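Local coordinates for protein phosphoribosylformylglycinamidine synthase 2 (Thermus thermophilus, PDB 3VIU) that belongs to the PurM-like (AIR synthase related) family, with its N- and C-terminal domain pair present twice in one chain, and is modelled with adenosine-5'-diphosphate and magnesium, at residues Leu124-Pro129 with Lys139-Gly144; Leu161-Gly166 with Ala717-Val722. All blocks are in the same frame, centred on the assembly; numbering follows the deposited sequence.

Contact 1 (Leu124-Pro129 with Lys139-Gly144)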
loop_
_atom_site.group_PDB
_atom_site.type_symbol
_atom_site.label_atom_id
_atom_site.label_comp_id
_atom_site.label_asym_id
_atom_site.label_seq_id
_atom_site.Cartn_x
_atom_site.Cartn_y
_atom_site.Cartn_z
ATOM N N LEU A 124 -8.163 -0.733 2.399
ATOM C CA LEU A 124 -9.457 -1.332 2.073
ATOM C C LEU A 124 -10.545 -0.409 1.510
ATOM O O LEU A 124 -10.722 0.731 1.946
ATOM C CB LEU A 124 -9.997 -2.042 3.320
ATOM C CG LEU A 124 -8.991 -2.896 4.098
ATOM C CD1 LEU A 124 -9.655 -3.493 5.325
ATOM C CD2 LEU A 124 -8.450 -4.004 3.196
ATOM N N ARG A 125 -11.291 -0.949 0.552
ATOM C CA ARG A 125 -12.379 -0.242 -0.110
ATOM C C ARG A 125 -13.576 -1.173 -0.272
ATOM O O ARG A 125 -13.471 -2.214 -0.909
ATOM C CB ARG A 125 -11.926 0.253 -1.489
ATOM C CG ARG A 125 -10.752 1.227 -1.444
ATOM C CD ARG A 125 -11.152 2.534 -0.766
ATOM N NE ARG A 125 -10.090 3.527 -0.834
ATOM C CZ ARG A 125 -9.101 3.640 0.046
ATOM N NH1 ARG A 125 -8.189 4.580 -0.130
ATOM N NH2 ARG A 125 -9.026 2.836 1.104
ATOM N N PHE A 126 -14.708 -0.788 0.313
ATOM C CA PHE A 126 -15.951 -1.555 0.234
ATOM C C PHE A 126 -17.087 -0.579 -0.082
ATOM O O PHE A 126 -16.900 0.643 -0.019
ATOM C CB PHE A 126 -16.249 -2.233 1.573
ATOM C CG PHE A 126 -15.170 -3.148 2.046
ATOM C CD1 PHE A 126 -14.828 -4.275 1.315
ATOM C CD2 PHE A 126 -14.504 -2.892 3.241
ATOM C CE1 PHE A 126 -13.833 -5.149 1.768
ATOM C CE2 PHE A 126 -13.509 -3.753 3.704
ATOM C CZ PHE A 126 -13.172 -4.887 2.965
ATOM N N GLY A 127 -18.263 -1.118 -0.407
ATOM C CA GLY A 127 -19.408 -0.279 -0.699
ATOM C C GLY A 127 -19.865 0.405 0.575
ATOM O O GLY A 127 -19.186 0.280 1.592
ATOM N N PRO A 128 -21.002 1.128 0.565
ATOM C CA PRO A 128 -21.537 1.835 1.740
ATOM C C PRO A 128 -21.678 0.904 2.939
ATOM O O PRO A 128 -22.159 -0.216 2.808
ATOM C CB PRO A 128 -22.878 2.363 1.242
ATOM C CG PRO A 128 -22.627 2.583 -0.204
ATOM C CD PRO A 128 -21.883 1.327 -0.596
ATOM N N PRO A 129 -21.281 1.371 4.133
ATOM C CA PRO A 129 -21.321 0.618 5.394
ATOM C C PRO A 129 -22.674 0.179 5.934
ATOM O O PRO A 129 -22.726 -0.556 6.917
ATOM C CB PRO A 129 -20.607 1.547 6.362
ATOM C CG PRO A 129 -21.097 2.883 5.916
ATOM C CD PRO A 129 -20.980 2.794 4.394
ATOM N N LYS A 139 -15.982 -7.646 7.681
ATOM C CA LYS A 139 -15.760 -8.610 8.744
ATOM C C LYS A 139 -14.799 -9.681 8.248
ATOM O O LYS A 139 -13.842 -10.025 8.934
ATOM C CB LYS A 139 -17.082 -9.237 9.187
ATOM C CG LYS A 139 -17.916 -8.358 10.111
ATOM C CD LYS A 139 -19.360 -8.843 10.177
ATOM C CE LYS A 139 -20.050 -8.379 11.444
ATOM N NZ LYS A 139 -20.018 -6.909 11.590
ATOM N N GLY A 140 -15.049 -10.181 7.040
ATOM C CA GLY A 140 -14.199 -11.205 6.463
ATOM C C GLY A 140 -12.723 -10.854 6.309
ATOM O O GLY A 140 -11.866 -11.568 6.842
ATOM N N VAL A 141 -12.402 -9.767 5.607
ATOM C CA VAL A 141 -10.994 -9.437 5.411
ATOM C C VAL A 141 -10.252 -9.074 6.690
ATOM O O VAL A 141 -9.099 -9.454 6.840
ATOM C CB VAL A 141 -10.751 -8.311 4.318
ATOM C CG1 VAL A 141 -11.902 -8.244 3.345
ATOM C CG2 VAL A 141 -10.486 -6.982 4.962
ATOM N N VAL A 142 -10.874 -8.356 7.623
ATOM C CA VAL A 142 -10.134 -8.040 8.842
ATOM C C VAL A 142 -9.958 -9.303 9.700
ATOM O O VAL A 142 -8.947 -9.454 10.382
ATOM C CB VAL A 142 -10.799 -6.909 9.680
ATOM C CG1 VAL A 142 -11.282 -5.804 8.762
ATOM C CG2 VAL A 142 -11.921 -7.461 10.536
ATOM N N SER A 143 -10.931 -10.208 9.671
ATOM C CA SER A 143 -10.805 -11.458 10.422
ATOM C C SER A 143 -9.608 -12.198 9.842
ATOM O O SER A 143 -8.735 -12.659 10.576
ATOM C CB SER A 143 -12.039 -12.350 10.248
ATOM O OG SER A 143 -13.186 -11.800 10.859
ATOM N N GLY A 144 -9.589 -12.307 8.513
ATOM C CA GLY A 144 -8.513 -12.993 7.820
ATOM C C GLY A 144 -7.158 -12.333 7.991
ATOM O O GLY A 144 -6.144 -13.014 8.154
#
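Strand 124-126 and helix 139-144 run nearly antiparallel, their N-to-C directions 159° apart, and their axes come no closer than 10.8 Å. At that separation no backbone bond joins them, and the contact is made by side chains: L124 and F126 point from one face of the strand to V141, which faces both. Chi1 (-45° in L124, -58° in F126) sets CG beside the backbone N, carrying both side chains toward the helix. V141 CG2 is shared: it packs 3.6 Å from L124 CD1, the two side chains passing alongside one another, running opposite ways, while V141 CG1 lies 3.6 Å from F126 CZ. The F126 ring meets the valine with its edge: V141 CG2 lies in the ring plane, 3.9 Å from F126 CZ. V142 CG1 adds a looser touch, 4.4 Å from L124 CD1. R125 turns the other way: its NH2 donates to L124 O (2.8 Å) from above the carbonyl plane and NH1 forms a salt bridge with D160. P95, A99 and V173 also pack on V141. This is the strand-to-helix packing of a beta-alpha-beta unit (strand 116-126, helix 132-152, strand 156-163) in a PurM-like N-terminal domain.

Contact 2 (Leu161-Gly166 with Ala717-Val722)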
loop_
_atom_site.group_PDB
_atom_site.type_symbol
_atom_site.label_atom_id
_atom_site.label_comp_id
_atom_site.label_asym_id
_atom_site.label_seq_id
_atom_site.Cartn_x
_atom_site.Cartn_y
_atom_site.Cartn_z
ATOM N N LEU A 161 -9.063 2.767 5.391
ATOM C CA LEU A 161 -10.374 2.158 5.160
ATOM C C LEU A 161 -11.380 3.199 4.683
ATOM O O LEU A 161 -11.508 4.266 5.282
ATOM C CB LEU A 161 -10.889 1.513 6.451
ATOM C CG LEU A 161 -12.363 1.084 6.469
ATOM C CD1 LEU A 161 -12.625 -0.038 5.454
ATOM C CD2 LEU A 161 -12.726 0.642 7.878
ATOM N N TYR A 162 -12.087 2.891 3.601
ATOM C CA TYR A 162 -13.075 3.814 3.066
ATOM C C TYR A 162 -14.259 3.084 2.447
ATOM O O TYR A 162 -14.091 2.066 1.766
ATOM C CB TYR A 162 -12.439 4.741 2.032
ATOM C CG TYR A 162 -13.251 5.998 1.832
ATOM C CD1 TYR A 162 -14.317 6.035 0.932
ATOM C CD2 TYR A 162 -13.029 7.117 2.633
ATOM C CE1 TYR A 162 -15.150 7.150 0.845
ATOM C CE2 TYR A 162 -13.853 8.233 2.559
ATOM C CZ TYR A 162 -14.917 8.244 1.669
ATOM O OH TYR A 162 -15.771 9.326 1.649
ATOM N N PHE A 163 -15.461 3.590 2.703
ATOM C CA PHE A 163 -16.662 2.976 2.158
ATOM C C PHE A 163 -17.182 3.861 1.033
ATOM O O PHE A 163 -17.299 5.079 1.198
ATOM C CB PHE A 163 -17.725 2.808 3.246
ATOM C CG PHE A 163 -17.292 1.936 4.392
ATOM C CD1 PHE A 163 -16.589 2.472 5.466
ATOM C CD2 PHE A 163 -17.598 0.576 4.404
ATOM C CE1 PHE A 163 -16.199 1.667 6.541
ATOM C CE2 PHE A 163 -17.214 -0.242 5.471
ATOM C CZ PHE A 163 -16.513 0.304 6.545
ATOM N N HIS A 164 -17.498 3.252 -0.110
ATOM C CA HIS A 164 -17.958 4.027 -1.252
ATOM C C HIS A 164 -18.783 3.227 -2.263
ATOM O O HIS A 164 -18.553 2.037 -2.496
ATOM C CB HIS A 164 -16.734 4.667 -1.935
ATOM C CG HIS A 164 -17.066 5.682 -2.986
ATOM N ND1 HIS A 164 -17.505 5.337 -4.248
ATOM C CD2 HIS A 164 -16.983 7.034 -2.975
ATOM C CE1 HIS A 164 -17.674 6.432 -4.969
ATOM N NE2 HIS A 164 -17.362 7.476 -4.220
ATOM N N GLU A 165 -19.743 3.926 -2.853
ATOM C CA GLU A 165 -20.669 3.407 -3.851
ATOM C C GLU A 165 -19.975 2.700 -5.010
ATOM O O GLU A 165 -20.423 1.643 -5.457
ATOM C CB GLU A 165 -21.533 4.580 -4.359
ATOM C CG GLU A 165 -22.165 4.436 -5.737
ATOM C CD GLU A 165 -21.229 4.800 -6.881
ATOM O OE1 GLU A 165 -20.607 5.884 -6.837
ATOM O OE2 GLU A 165 -21.131 4.002 -7.842
ATOM N N GLY A 166 -18.876 3.278 -5.485
ATOM C CA GLY A 166 -18.162 2.693 -6.606
ATOM C C GLY A 166 -17.474 1.358 -6.356
ATOM O O GLY A 166 -16.954 0.741 -7.288
ATOM N N ALA A 717 -18.372 5.245 18.225
ATOM C CA ALA A 717 -19.406 4.252 17.920
ATOM C C ALA A 717 -19.591 3.661 16.512
ATOM O O ALA A 717 -19.717 2.448 16.371
ATOM C CB ALA A 717 -20.753 4.775 18.411
ATOM N N PRO A 718 -19.619 4.502 15.460
ATOM C CA PRO A 718 -19.805 4.075 14.062
ATOM C C PRO A 718 -19.208 2.755 13.578
ATOM O O PRO A 718 -19.939 1.803 13.326
ATOM C CB PRO A 718 -19.287 5.265 13.271
ATOM C CG PRO A 718 -19.720 6.410 14.127
ATOM C CD PRO A 718 -19.323 5.945 15.518
ATOM N N LEU A 719 -17.891 2.691 13.425
ATOM C CA LEU A 719 -17.275 1.463 12.943
ATOM C C LEU A 719 -17.270 0.309 13.924
ATOM O O LEU A 719 -17.170 -0.846 13.518
ATOM C CB LEU A 719 -15.843 1.719 12.479
ATOM C CG LEU A 719 -15.719 2.381 11.109
ATOM C CD1 LEU A 719 -14.266 2.332 10.658
ATOM C CD2 LEU A 719 -16.610 1.656 10.110
ATOM N N ARG A 720 -17.365 0.609 15.215
ATOM C CA ARG A 720 -17.358 -0.448 16.210
ATOM C C ARG A 720 -18.596 -1.319 16.091
ATOM O O ARG A 720 -18.502 -2.540 16.187
ATOM C CB ARG A 720 -17.260 0.127 17.622
ATOM C CG ARG A 720 -17.269 -0.940 18.705
ATOM C CD ARG A 720 -16.920 -0.379 20.077
ATOM N NE ARG A 720 -15.519 0.027 20.184
ATOM C CZ ARG A 720 -14.479 -0.793 20.048
ATOM N NH1 ARG A 720 -14.664 -2.085 19.792
ATOM N NH2 ARG A 720 -13.247 -0.318 20.176
ATOM N N GLU A 721 -19.760 -0.709 15.889
ATOM C CA GLU A 721 -20.974 -1.504 15.754
ATOM C C GLU A 721 -20.995 -2.199 14.401
ATOM O O GLU A 721 -21.326 -3.379 14.317
ATOM C CB GLU A 721 -22.227 -0.643 15.942
ATOM C CG GLU A 721 -22.025 0.838 15.717
ATOM C CD GLU A 721 -23.140 1.680 16.330
ATOM O OE1 GLU A 721 -23.050 2.926 16.273
ATOM O OE2 GLU A 721 -24.108 1.094 16.870
ATOM N N VAL A 722 -20.623 -1.475 13.347
ATOM C CA VAL A 722 -20.590 -2.055 12.009
ATOM C C VAL A 722 -19.756 -3.331 12.002
ATOM O O VAL A 722 -20.165 -4.342 11.436
ATOM C CB VAL A 722 -19.991 -1.072 10.981
ATOM C CG1 VAL A 722 -19.766 -1.768 9.645
ATOM C CG2 VAL A 722 -20.928 0.100 10.796
#
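Strand 161-163 faces helix 717-722 at a distance bridged by side chains, the nearest pair of CA atoms, L161 and L719, being 10.4 Å apart. Across this gap L719 serves both partners, with one branch for each. L719 CD1 meets L161 CD2 at 3.6 Å, the two leucines meeting end on. L719 CD2 lies 3.6 Å from F163 CE1 and 3.8 Å from F163 CZ, on an oblique line to the ring, as the phenylalanine and the leucine pass alongside one another, running opposite ways. The torsions account for the two approaches: L161 carries CG opposite its backbone N (chi1 168°), whereas F163 swings its ring beside the N (chi1 -60°), and the two side chains converge on the same leucine. V722, a turn further along the helix, points the same way, but V722 CG1 stays 4.9 Å from F163 CZ, and the valine packs instead on R135 and L138 of helix 132-152. L138 also touches F163, which places that helix beside the junction.

Y162 of the strand and H164 just beyond it turn to the other side, toward polar partners. H164 ND1 accepts a bond from G166 N at 2.8 Å, with the donor tilted 17° from the ring plane; NE2 is paired with E587, and Y162 OH with E578. On the helix, R720 makes a salt bridge with E412.

The three residues that touch are buried, and neither a hydrogen bond nor a salt bridge crosses between the segments. Between 161-166 and 717-722 the chemistry is therefore that of apolar packing, resting on shape and burial rather than directional bonds. These segments lie on strand 156-163, an outermost strand of the first PurM-like N-terminal domain's sheet, and on the C-terminal helix 708-723.

Overall arrangement
Following the chain from the N terminus past several earlier helices and strands, contact 1 opens on strand 116-126 and closes after a short turn, when helix 132-152 folds back over it. The chain then enters strand 156-163, where contact 2 opens, to close some 550 residues later on helix 708-723 near the C terminus. The two loops are in series, neither enclosing nor crossing the other. Their centres are 8 Å apart, and the parallel neighbours 116-126 and 156-163 join them: F126 O lies 2.7 Å from H164 N and L124 O 3.0 Å from Y162 N, both probable hydrogen bonds. Contact 1 is local; contact 2 brings the chain's end to the same sheet.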